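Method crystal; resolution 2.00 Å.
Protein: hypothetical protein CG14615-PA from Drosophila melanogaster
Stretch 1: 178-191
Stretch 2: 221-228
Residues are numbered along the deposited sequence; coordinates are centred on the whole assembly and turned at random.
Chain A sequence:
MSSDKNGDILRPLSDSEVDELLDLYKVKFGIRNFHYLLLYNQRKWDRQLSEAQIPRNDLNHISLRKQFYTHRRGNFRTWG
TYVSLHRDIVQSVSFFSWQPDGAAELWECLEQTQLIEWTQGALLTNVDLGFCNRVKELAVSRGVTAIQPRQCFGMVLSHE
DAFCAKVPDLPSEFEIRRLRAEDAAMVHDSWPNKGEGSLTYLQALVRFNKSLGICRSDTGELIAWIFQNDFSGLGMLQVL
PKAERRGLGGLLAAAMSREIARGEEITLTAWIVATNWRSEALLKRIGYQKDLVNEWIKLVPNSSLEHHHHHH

Stretch 1 (178-191) RLRAEDAAMVHDSW
Stretch 2 (221-228) ELIAWIFQ

The indole nitrogen of Trp 225 is buried against a methyl group: NE1 lies 3.1 Å from Val 187 CG2 and has no hydrogen-bonding partner anywhere in the model. No hydrogen bond joins the two stretches, so a contact that buries 417 Å² in total rests on apolar packing and ring faces.

Stretch 1 opens in extended conformation, with phi/psi of -71/164 at Leu 179 and -131/163 at Arg 180. Residues 181-183 then take helical torsions and lead into a short helix that includes 185-188. The turn is tied by Arg 180 N to Asp 183 OD1 (2.7 Å) and by the reciprocal backbone bond from Asp 183 N to Arg 180 O (2.7 Å). In the helix, Val 187 N bonds to Asp 183 O (3.2 Å) and Asp 189 N to Ala 185 O (3.0 Å). Stretch 2 is a strand from Leu 222 to Gln 228, irregular at Ile 223 (phi/psi -121/-13) and extended from Ala 224 to Gln 228 (phi -163 to -92, psi 143 to 166); its N-to-C direction makes an angle of 70° with that of the helix, and the axes approach to 9.9 Å. The register is set by CA-CA distances of 7.5 Å for Asp 183 and Leu 222 and 7.6 Å for Val 187 and Trp 225.

Leu 222 and Trp 225 direct their CA-to-CB bonds toward stretch 1, whereas those of Ala 224 and Ile 226 point away. Phe 227 starts sideways, but its m rotamer (chi1 -79°, chi2 82°) brings the ring nearer.

Leu 179, in the m,t rotamer, is central to the packing. Its CD1 sits over a face of the Phe 227 ring, 3.9 Å from the centroid and 3.6 Å from Phe 227 CZ, in a CH-pi contact. Its CD2 meets Leu 222 CD1 at 3.9 Å and Trp 225 CB at 4.1 Å. Leu 222 (t,p) also places CD2 4.0 Å from Asp 183 CB and 4.3 Å from the CB of Met 186, modelled as selenomethionine, whose side-chain end leads away.

Farther along the helix, Val 187 (chi1 41°) lays CB over a face of the Trp 225 indole, 3.8 Å from the five-membered-ring centroid and 20° off its normal, a second CH-pi contact. Val 187 CG2 also reaches Phe 227 CE1 at 3.6 Å, linking both aromatic residues. Trp 225 adopts chi1 51° and chi2 81°. At the edge of its ring, Ser 190 OG approaches CZ2 to 3.0 Å, while the p rotamer of Ser 190 lets OG donate to Val 187 O (2.9 Å), satisfying the hydroxyl within its own stretch.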

# COMPACT_ATOMS: atom_id res chain seq x y z
N ARG A 178 13.24 6.38 -15.00
CA ARG A 178 11.93 6.35 -14.38
C ARG A 178 11.05 5.65 -15.40
O ARG A 178 11.29 5.74 -16.61
CB ARG A 178 11.41 7.78 -14.14
CG ARG A 178 10.04 7.86 -13.47
CD ARG A 178 9.50 9.29 -13.46
NE ARG A 178 8.27 9.40 -12.68
CZ ARG A 178 7.51 10.49 -12.60
NH1 ARG A 178 7.85 11.59 -13.27
NH2 ARG A 178 6.42 10.49 -11.85
N LEU A 179 10.04 4.93 -14.93
CA LEU A 179 9.16 4.23 -15.85
C LEU A 179 8.29 5.27 -16.58
O LEU A 179 8.20 6.43 -16.17
CB LEU A 179 8.26 3.27 -15.07
CG LEU A 179 8.99 2.15 -14.32
CD1 LEU A 179 8.01 1.39 -13.44
CD2 LEU A 179 9.65 1.22 -15.33
N ARG A 180 7.67 4.85 -17.68
CA ARG A 180 6.79 5.73 -18.43
C ARG A 180 5.50 4.95 -18.67
O ARG A 180 5.48 3.72 -18.51
CB ARG A 180 7.46 6.16 -19.74
CG ARG A 180 8.17 5.04 -20.46
CD ARG A 180 9.05 5.54 -21.61
NE ARG A 180 10.16 6.38 -21.16
CZ ARG A 180 11.40 6.30 -21.64
NH1 ARG A 180 11.68 5.41 -22.59
NH2 ARG A 180 12.35 7.11 -21.19
N ALA A 181 4.44 5.66 -19.03
CA ALA A 181 3.14 5.04 -19.26
C ALA A 181 3.18 3.73 -20.03
O ALA A 181 2.54 2.75 -19.62
CB ALA A 181 2.21 6.03 -19.97
N GLU A 182 3.91 3.70 -21.14
CA GLU A 182 4.02 2.50 -21.96
C GLU A 182 4.54 1.28 -21.19
O GLU A 182 4.25 0.14 -21.55
CB GLU A 182 4.95 2.76 -23.15
CG GLU A 182 6.36 3.17 -22.74
CD GLU A 182 7.23 3.56 -23.92
OE1 GLU A 182 7.49 2.69 -24.78
OE2 GLU A 182 7.67 4.73 -23.98
N ASP A 183 5.29 1.54 -20.13
CA ASP A 183 5.87 0.48 -19.31
C ASP A 183 4.85 -0.26 -18.47
O ASP A 183 5.00 -1.46 -18.20
CB ASP A 183 6.95 1.07 -18.40
CG ASP A 183 8.13 1.62 -19.17
OD1 ASP A 183 8.78 2.58 -18.68
OD2 ASP A 183 8.43 1.09 -20.27
N ALA A 184 3.80 0.44 -18.06
CA ALA A 184 2.75 -0.14 -17.22
C ALA A 184 2.21 -1.51 -17.64
O ALA A 184 2.07 -2.41 -16.80
CB ALA A 184 1.59 0.84 -17.08
N ALA A 185 1.91 -1.67 -18.92
CA ALA A 185 1.36 -2.92 -19.41
C ALA A 185 2.32 -4.11 -19.25
O ALA A 185 1.89 -5.24 -18.97
CB ALA A 185 0.93 -2.76 -20.88
N MSE A 186 3.61 -3.86 -19.42
CA MSE A 186 4.60 -4.93 -19.29
C MSE A 186 4.70 -5.37 -17.83
O MSE A 186 4.65 -6.57 -17.54
CB MSE A 186 5.97 -4.45 -19.80
CG MSE A 186 5.92 -3.80 -21.19
SE MSE A 186 5.05 -4.89 -22.57
CE MSE A 186 3.40 -3.91 -22.75
N VAL A 187 4.84 -4.41 -16.92
CA VAL A 187 4.93 -4.73 -15.50
C VAL A 187 3.67 -5.46 -15.04
O VAL A 187 3.73 -6.37 -14.20
CB VAL A 187 5.16 -3.44 -14.62
CG1 VAL A 187 4.32 -2.32 -15.12
CG2 VAL A 187 4.82 -3.72 -13.16
N HIS A 188 2.53 -5.09 -15.60
CA HIS A 188 1.26 -5.71 -15.23
C HIS A 188 1.14 -7.13 -15.79
O HIS A 188 0.51 -8.00 -15.18
CB HIS A 188 0.09 -4.85 -15.73
CG HIS A 188 -1.23 -5.25 -15.16
ND1 HIS A 188 -1.93 -6.36 -15.60
CD2 HIS A 188 -1.98 -4.72 -14.16
CE1 HIS A 188 -3.05 -6.48 -14.90
NE2 HIS A 188 -3.10 -5.50 -14.02
N ASP A 189 1.76 -7.38 -16.94
CA ASP A 189 1.71 -8.70 -17.57
C ASP A 189 2.48 -9.76 -16.80
O ASP A 189 2.19 -10.95 -16.94
CB ASP A 189 2.26 -8.66 -18.99
CG ASP A 189 2.24 -10.03 -19.66
OD1 ASP A 189 1.14 -10.61 -19.78
OD2 ASP A 189 3.32 -10.53 -20.05
N SER A 190 3.45 -9.35 -16.00
CA SER A 190 4.24 -10.31 -15.24
C SER A 190 3.64 -10.65 -13.89
O SER A 190 4.26 -11.32 -13.07
CB SER A 190 5.68 -9.79 -15.08
OG SER A 190 5.70 -8.53 -14.44
N TRP A 191 2.42 -10.17 -13.65
CA TRP A 191 1.70 -10.44 -12.41
C TRP A 191 0.96 -11.77 -12.55
O TRP A 191 0.15 -11.94 -13.46
CB TRP A 191 0.70 -9.33 -12.13
CG TRP A 191 1.29 -8.09 -11.53
CD1 TRP A 191 2.61 -7.78 -11.45
CD2 TRP A 191 0.57 -7.00 -10.94
NE1 TRP A 191 2.77 -6.55 -10.84
CE2 TRP A 191 1.53 -6.06 -10.51
CE3 TRP A 191 -0.79 -6.73 -10.73
CZ2 TRP A 191 1.17 -4.86 -9.88
CZ3 TRP A 191 -1.15 -5.54 -10.10
CH2 TRP A 191 -0.17 -4.62 -9.69
N GLU A 221 14.81 -3.02 -23.98
CA GLU A 221 13.75 -3.82 -23.36
C GLU A 221 13.72 -3.74 -21.83
O GLU A 221 14.71 -4.06 -21.17
CB GLU A 221 13.93 -5.28 -23.78
CG GLU A 221 13.09 -6.28 -22.99
CD GLU A 221 13.48 -7.71 -23.29
OE1 GLU A 221 14.67 -7.95 -23.58
OE2 GLU A 221 12.60 -8.59 -23.23
N LEU A 222 12.59 -3.31 -21.28
CA LEU A 222 12.42 -3.21 -19.82
C LEU A 222 12.60 -4.61 -19.24
O LEU A 222 11.89 -5.54 -19.62
CB LEU A 222 11.02 -2.69 -19.49
CG LEU A 222 10.65 -2.55 -18.02
CD1 LEU A 222 11.51 -1.49 -17.34
CD2 LEU A 222 9.17 -2.20 -17.92
N ILE A 223 13.54 -4.77 -18.31
CA ILE A 223 13.81 -6.09 -17.78
C ILE A 223 13.62 -6.27 -16.28
O ILE A 223 13.59 -7.39 -15.77
CB ILE A 223 15.25 -6.53 -18.19
CG1 ILE A 223 15.27 -8.03 -18.47
CG2 ILE A 223 16.26 -6.12 -17.12
CD1 ILE A 223 14.52 -8.43 -19.72
N ALA A 224 13.48 -5.15 -15.57
CA ALA A 224 13.29 -5.16 -14.12
C ALA A 224 12.75 -3.79 -13.69
O ALA A 224 13.07 -2.78 -14.32
CB ALA A 224 14.62 -5.44 -13.41
N TRP A 225 11.95 -3.76 -12.63
CA TRP A 225 11.37 -2.49 -12.19
C TRP A 225 10.98 -2.48 -10.72
O TRP A 225 10.87 -3.52 -10.07
CB TRP A 225 10.15 -2.18 -13.07
CG TRP A 225 9.19 -3.33 -13.13
CD1 TRP A 225 8.25 -3.67 -12.20
CD2 TRP A 225 9.18 -4.37 -14.12
NE1 TRP A 225 7.66 -4.86 -12.54
CE2 TRP A 225 8.21 -5.31 -13.71
CE3 TRP A 225 9.89 -4.60 -15.30
CZ2 TRP A 225 7.94 -6.47 -14.45
CZ3 TRP A 225 9.62 -5.75 -16.03
CH2 TRP A 225 8.65 -6.67 -15.60
N ILE A 226 10.76 -1.28 -10.19
CA ILE A 226 10.38 -1.10 -8.80
C ILE A 226 9.51 0.17 -8.74
O ILE A 226 9.75 1.13 -9.47
CB ILE A 226 11.65 -0.98 -7.91
CG1 ILE A 226 11.32 -1.31 -6.45
CG2 ILE A 226 12.24 0.42 -8.01
CD1 ILE A 226 10.69 -0.18 -5.70
N PHE A 227 8.49 0.15 -7.89
CA PHE A 227 7.58 1.29 -7.76
C PHE A 227 7.58 1.87 -6.36
O PHE A 227 8.07 1.25 -5.42
CB PHE A 227 6.13 0.86 -8.00
CG PHE A 227 5.75 0.70 -9.43
CD1 PHE A 227 6.05 -0.46 -10.12
CD2 PHE A 227 5.02 1.71 -10.07
CE1 PHE A 227 5.63 -0.64 -11.44
CE2 PHE A 227 4.59 1.55 -11.39
CZ PHE A 227 4.89 0.38 -12.08
N GLN A 228 7.01 3.07 -6.23
CA GLN A 228 6.82 3.67 -4.92
C GLN A 228 5.41 3.13 -4.67
O GLN A 228 4.63 3.05 -5.62
CB GLN A 228 6.78 5.19 -4.97
CG GLN A 228 6.63 5.81 -3.57
CD GLN A 228 6.86 7.31 -3.56
OE1 GLN A 228 7.17 7.89 -2.52
NE2 GLN A 228 6.70 7.94 -4.71